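Local structure of adenylate kinase (Schistosoma mansoni, 3UMF) at residues D114-F126 with F174-K186. The protein catalyses the reversible transfer of a phosphoryl group between adenine nucleotides, interconverting ATP and AMP with two ADP. Sequence-based numbering, arbitrary orientation.
Sequences DGYPRELDQGIKF and FNELTKPVIEHYK
Val181 packs against the turn that leads into helix 120-129: its CG2 lies 3.7 Å from Pro117 CG, on a proline preceded by a cis peptide bond, and its CB faces Leu120 N at 3.9 Å. Beside it, Leu120 CD1 sits over one face of the His184 imidazole, 3.5 Å from His184 CG; Ile124 CD1 lies over that same face. With CG anti to the backbone N (chi1 175°), His184 places its ring beside both aliphatic chains. Tyr185 slides its phenol edge along Gly123, where the lack of a side chain lets Tyr185 OH come within 3.2 Å of Gly123 CA. At the other end, the Arg118 chain bends at chi3 and lays a guanidinium face against the edge of Phe174, Arg118 NH2 3.3 Å from Phe174 CD1, the planes 62° apart. Gln122 OE1 takes the Arg118 N-H at 2.7 Å, tying the turn to its helix. Helices 120-126 and 179-186 run at 40° in this P-loop kinase core, whose parallel sheet meets Pro117 and Tyr185 at Phe33. No hydrogen bond or salt bridge crosses between the segments: the fit rests on apolar packing and the guanidinium at the ring edge, while Glu127, beyond both, holds the Tyr185 hydroxyl.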
loop_
_atom_site.group_PDB
_atom_site.type_symbol
_atom_site.label_atom_id
_atom_site.label_comp_id
_atom_site.label_asym_id
_atom_site.label_seq_id
_atom_site.Cartn_x
_atom_site.Cartn_y
_atom_site.Cartn_z
ATOM N N ASP A 114 -1.908 0.330 -2.683
ATOM C CA ASP A 114 -0.480 0.043 -2.684
ATOM C C ASP A 114 0.285 1.008 -1.782
ATOM O O ASP A 114 0.238 2.225 -1.976
ATOM C CB ASP A 114 0.056 0.111 -4.121
ATOM C CG ASP A 114 1.407 -0.566 -4.283
ATOM O OD1 ASP A 114 2.279 -0.380 -3.412
ATOM O OD2 ASP A 114 1.596 -1.285 -5.288
ATOM N N GLY A 115 0.982 0.459 -0.790
ATOM C CA GLY A 115 1.817 1.250 0.099
ATOM C C GLY A 115 1.029 2.158 1.030
ATOM O O GLY A 115 1.446 3.282 1.309
ATOM N N TYR A 116 -0.110 1.665 1.509
ATOM C CA TYR A 116 -0.979 2.426 2.403
ATOM C C TYR A 116 -1.680 1.464 3.356
ATOM O O TYR A 116 -2.063 0.372 2.949
ATOM C CB TYR A 116 -2.014 3.207 1.582
ATOM C CG TYR A 116 -2.794 4.253 2.353
ATOM C CD1 TYR A 116 -2.411 5.589 2.331
ATOM C CD2 TYR A 116 -3.924 3.909 3.089
ATOM C CE1 TYR A 116 -3.125 6.551 3.032
ATOM C CE2 TYR A 116 -4.640 4.865 3.792
ATOM C CZ TYR A 116 -4.237 6.184 3.758
ATOM O OH TYR A 116 -4.948 7.137 4.455
ATOM N N PRO A 117 -1.835 1.855 4.635
ATOM C CA PRO A 117 -1.318 3.081 5.249
ATOM C C PRO A 117 0.093 2.879 5.790
ATOM O O PRO A 117 0.423 1.794 6.263
ATOM C CB PRO A 117 -2.279 3.297 6.416
ATOM C CG PRO A 117 -2.625 1.913 6.849
ATOM C CD PRO A 117 -2.639 1.071 5.591
ATOM N N ARG A 118 0.914 3.921 5.733
ATOM C CA ARG A 118 2.270 3.837 6.260
ATOM C C ARG A 118 2.304 4.211 7.741
ATOM O O ARG A 118 3.239 3.856 8.457
ATOM C CB ARG A 118 3.216 4.730 5.454
ATOM C CG ARG A 118 3.348 4.328 3.987
ATOM C CD ARG A 118 4.223 5.305 3.210
ATOM N NE ARG A 118 5.605 5.313 3.681
ATOM C CZ ARG A 118 6.577 4.559 3.174
ATOM N NH1 ARG A 118 6.323 3.728 2.173
ATOM N NH2 ARG A 118 7.805 4.637 3.667
ATOM N N GLU A 119 1.278 4.927 8.193
ATOM C CA GLU A 119 1.189 5.358 9.586
ATOM C C GLU A 119 -0.213 5.115 10.151
ATOM O O GLU A 119 -1.180 4.975 9.398
ATOM C CB GLU A 119 1.596 6.830 9.724
ATOM C CG GLU A 119 3.032 7.114 9.283
ATOM C CD GLU A 119 3.404 8.584 9.348
ATOM O OE1 GLU A 119 3.151 9.219 10.393
ATOM O OE2 GLU A 119 3.960 9.100 8.355
ATOM N N LEU A 120 -0.316 5.071 11.476
ATOM C CA LEU A 120 -1.559 4.697 12.144
ATOM C C LEU A 120 -2.717 5.655 11.862
ATOM O O LEU A 120 -3.858 5.221 11.692
ATOM C CB LEU A 120 -1.334 4.562 13.653
ATOM C CG LEU A 120 -2.492 3.962 14.453
ATOM C CD1 LEU A 120 -2.983 2.696 13.781
ATOM C CD2 LEU A 120 -2.064 3.674 15.883
ATOM N N ASP A 121 -2.426 6.953 11.813
ATOM C CA ASP A 121 -3.461 7.951 11.560
ATOM C C ASP A 121 -4.094 7.755 10.187
ATOM O O ASP A 121 -5.299 7.934 10.020
ATOM C CB ASP A 121 -2.905 9.373 11.713
ATOM C CG ASP A 121 -1.693 9.632 10.831
ATOM O OD1 ASP A 121 -1.205 8.687 10.176
ATOM O OD2 ASP A 121 -1.219 10.787 10.801
ATOM N N GLN A 122 -3.275 7.367 9.213
ATOM C CA GLN A 122 -3.749 7.114 7.855
ATOM C C GLN A 122 -4.752 5.962 7.817
ATOM O O GLN A 122 -5.746 6.018 7.091
ATOM C CB GLN A 122 -2.566 6.810 6.927
ATOM C CG GLN A 122 -1.533 7.922 6.834
ATOM C CD GLN A 122 -0.347 7.540 5.968
ATOM O OE1 GLN A 122 -0.227 6.396 5.529
ATOM N NE2 GLN A 122 0.534 8.500 5.714
ATOM N N GLY A 123 -4.485 4.925 8.605
ATOM C CA GLY A 123 -5.339 3.752 8.636
ATOM C C GLY A 123 -6.683 4.006 9.293
ATOM O O GLY A 123 -7.733 3.706 8.720
ATOM N N ILE A 124 -6.650 4.565 10.497
ATOM C CA ILE A 124 -7.865 4.826 11.260
ATOM C C ILE A 124 -8.784 5.830 10.558
ATOM O O ILE A 124 -9.990 5.597 10.444
ATOM C CB ILE A 124 -7.536 5.305 12.695
ATOM C CG1 ILE A 124 -6.907 4.159 13.498
ATOM C CG2 ILE A 124 -8.785 5.814 13.398
ATOM C CD1 ILE A 124 -6.257 4.600 14.791
ATOM N N LYS A 125 -8.218 6.934 10.077
ATOM C CA LYS A 125 -9.009 7.939 9.367
ATOM C C LYS A 125 -9.616 7.393 8.077
ATOM O O LYS A 125 -10.714 7.789 7.697
ATOM C CB LYS A 125 -8.176 9.188 9.070
ATOM C CG LYS A 125 -7.735 9.955 10.304
ATOM C CD LYS A 125 -6.994 11.223 9.917
ATOM C CE LYS A 125 -6.020 11.649 11.003
ATOM N NZ LYS A 125 -5.202 12.820 10.582
ATOM N N PHE A 126 -8.902 6.494 7.405
ATOM C CA PHE A 126 -9.420 5.877 6.187
ATOM C C PHE A 126 -10.667 5.073 6.505
ATOM O O PHE A 126 -11.695 5.208 5.843
ATOM C CB PHE A 126 -8.373 4.966 5.536
ATOM C CG PHE A 126 -8.852 4.293 4.273
ATOM C CD1 PHE A 126 -9.560 3.100 4.323
ATOM C CD2 PHE A 126 -8.592 4.856 3.035
ATOM C CE1 PHE A 126 -10.003 2.486 3.162
ATOM C CE2 PHE A 126 -9.032 4.245 1.871
ATOM C CZ PHE A 126 -9.737 3.060 1.937
ATOM N N PHE A 174 11.713 2.505 7.385
ATOM C CA PHE A 174 10.402 1.962 7.035
ATOM C C PHE A 174 9.910 0.950 8.073
ATOM O O PHE A 174 8.744 0.971 8.461
ATOM C CB PHE A 174 10.426 1.325 5.639
ATOM C CG PHE A 174 9.114 0.713 5.231
ATOM C CD1 PHE A 174 8.159 1.468 4.570
ATOM C CD2 PHE A 174 8.829 -0.614 5.518
ATOM C CE1 PHE A 174 6.943 0.908 4.201
ATOM C CE2 PHE A 174 7.618 -1.176 5.153
ATOM C CZ PHE A 174 6.674 -0.416 4.494
ATOM N N ASN A 175 10.802 0.062 8.505
ATOM C CA ASN A 175 10.464 -0.961 9.491
ATOM C C ASN A 175 9.969 -0.348 10.800
ATOM O O ASN A 175 8.972 -0.795 11.368
ATOM C CB ASN A 175 11.673 -1.874 9.740
ATOM C CG ASN A 175 11.394 -2.954 10.772
ATOM O OD1 ASN A 175 10.810 -3.993 10.460
ATOM N ND2 ASN A 175 11.829 -2.719 12.009
ATOM N N GLU A 176 10.661 0.687 11.267
ATOM C CA GLU A 176 10.285 1.373 12.498
ATOM C C GLU A 176 9.013 2.198 12.318
ATOM O O GLU A 176 8.134 2.201 13.185
ATOM C CB GLU A 176 11.424 2.281 12.962
ATOM C CG GLU A 176 11.138 3.031 14.256
ATOM C CD GLU A 176 11.123 2.121 15.472
ATOM O OE1 GLU A 176 11.754 1.044 15.423
ATOM O OE2 GLU A 176 10.481 2.483 16.480
ATOM N N LEU A 177 8.923 2.898 11.193
ATOM C CA LEU A 177 7.790 3.770 10.915
ATOM C C LEU A 177 6.465 3.013 10.933
ATOM O O LEU A 177 5.469 3.513 11.447
ATOM C CB LEU A 177 7.977 4.448 9.553
ATOM C CG LEU A 177 6.897 5.448 9.126
ATOM C CD1 LEU A 177 6.974 6.711 9.973
ATOM C CD2 LEU A 177 7.010 5.778 7.642
ATOM N N THR A 178 6.464 1.799 10.390
ATOM C CA THR A 178 5.224 1.051 10.205
ATOM C C THR A 178 4.870 0.110 11.360
ATOM O O THR A 178 3.850 -0.576 11.305
ATOM C CB THR A 178 5.237 0.242 8.883
ATOM O OG1 THR A 178 6.296 -0.720 8.921
ATOM C CG2 THR A 178 5.438 1.167 7.689
ATOM N N LYS A 179 5.701 0.076 12.399
ATOM C CA LYS A 179 5.455 -0.812 13.543
ATOM C C LYS A 179 4.089 -0.636 14.222
ATOM O O LYS A 179 3.373 -1.620 14.401
ATOM C CB LYS A 179 6.585 -0.727 14.582
ATOM C CG LYS A 179 7.766 -1.637 14.306
ATOM C CD LYS A 179 8.832 -1.473 15.382
ATOM C CE LYS A 179 10.055 -2.325 15.093
ATOM N NZ LYS A 179 11.169 -2.014 16.034
ATOM N N PRO A 180 3.721 0.604 14.603
ATOM C CA PRO A 180 2.425 0.696 15.290
ATOM C C PRO A 180 1.215 0.445 14.387
ATOM O O PRO A 180 0.181 0.010 14.890
ATOM C CB PRO A 180 2.408 2.128 15.837
ATOM C CG PRO A 180 3.368 2.876 14.997
ATOM C CD PRO A 180 4.428 1.899 14.587
ATOM N N VAL A 181 1.324 0.702 13.087
ATOM C CA VAL A 181 0.179 0.447 12.216
ATOM C C VAL A 181 -0.012 -1.054 11.992
ATOM O O VAL A 181 -1.139 -1.547 11.953
ATOM C CB VAL A 181 0.233 1.245 10.883
ATOM C CG1 VAL A 181 1.291 0.695 9.941
ATOM C CG2 VAL A 181 -1.134 1.244 10.214
ATOM N N ILE A 182 1.094 -1.782 11.886
ATOM C CA ILE A 182 1.041 -3.231 11.745
ATOM C C ILE A 182 0.521 -3.889 13.023
ATOM O O ILE A 182 -0.311 -4.794 12.970
ATOM C CB ILE A 182 2.421 -3.805 11.364
ATOM C CG1 ILE A 182 2.777 -3.394 9.930
ATOM C CG2 ILE A 182 2.438 -5.319 11.495
ATOM C CD1 ILE A 182 4.197 -3.734 9.534
ATOM N N GLU A 183 1.003 -3.427 14.174
ATOM C CA GLU A 183 0.541 -3.967 15.450
ATOM C C GLU A 183 -0.949 -3.698 15.676
ATOM O O GLU A 183 -1.665 -4.552 16.195
ATOM C CB GLU A 183 1.367 -3.409 16.609
ATOM C CG GLU A 183 0.991 -3.987 17.965
ATOM C CD GLU A 183 1.167 -5.495 18.030
ATOM O OE1 GLU A 183 2.154 -6.007 17.461
ATOM O OE2 GLU A 183 0.317 -6.171 18.650
ATOM N N HIS A 184 -1.408 -2.516 15.272
ATOM C CA HIS A 184 -2.814 -2.135 15.401
ATOM C C HIS A 184 -3.756 -3.096 14.674
ATOM O O HIS A 184 -4.769 -3.524 15.228
ATOM C CB HIS A 184 -3.026 -0.706 14.891
ATOM C CG HIS A 184 -4.458 -0.270 14.883
ATOM N ND1 HIS A 184 -5.155 0.022 16.036
ATOM C CD2 HIS A 184 -5.323 -0.072 13.861
ATOM C CE1 HIS A 184 -6.388 0.380 15.724
ATOM N NE2 HIS A 184 -6.516 0.332 14.409
ATOM N N TYR A 185 -3.427 -3.439 13.434
ATOM C CA TYR A 185 -4.280 -4.346 12.673
ATOM C C TYR A 185 -4.031 -5.814 13.010
ATOM O O TYR A 185 -4.898 -6.660 12.794
ATOM C CB TYR A 185 -4.155 -4.088 11.169
ATOM C CG TYR A 185 -4.753 -2.766 10.760
ATOM C CD1 TYR A 185 -6.129 -2.610 10.655
ATOM C CD2 TYR A 185 -3.948 -1.669 10.495
ATOM C CE1 TYR A 185 -6.685 -1.399 10.290
ATOM C CE2 TYR A 185 -4.496 -0.453 10.128
ATOM C CZ TYR A 185 -5.862 -0.325 10.027
ATOM O OH TYR A 185 -6.414 0.881 9.663
ATOM N N LYS A 186 -2.850 -6.114 13.543
ATOM C CA LYS A 186 -2.544 -7.474 13.973
ATOM C C LYS A 186 -3.415 -7.868 15.166
ATOM O O LYS A 186 -3.872 -9.006 15.260
ATOM C CB LYS A 186 -1.061 -7.608 14.322
ATOM C CG LYS A 186 -0.430 -8.907 13.851
ATOM C CD LYS A 186 1.049 -8.972 14.215
ATOM C CE LYS A 186 1.942 -8.833 12.989
ATOM N NZ LYS A 186 3.387 -8.862 13.358
#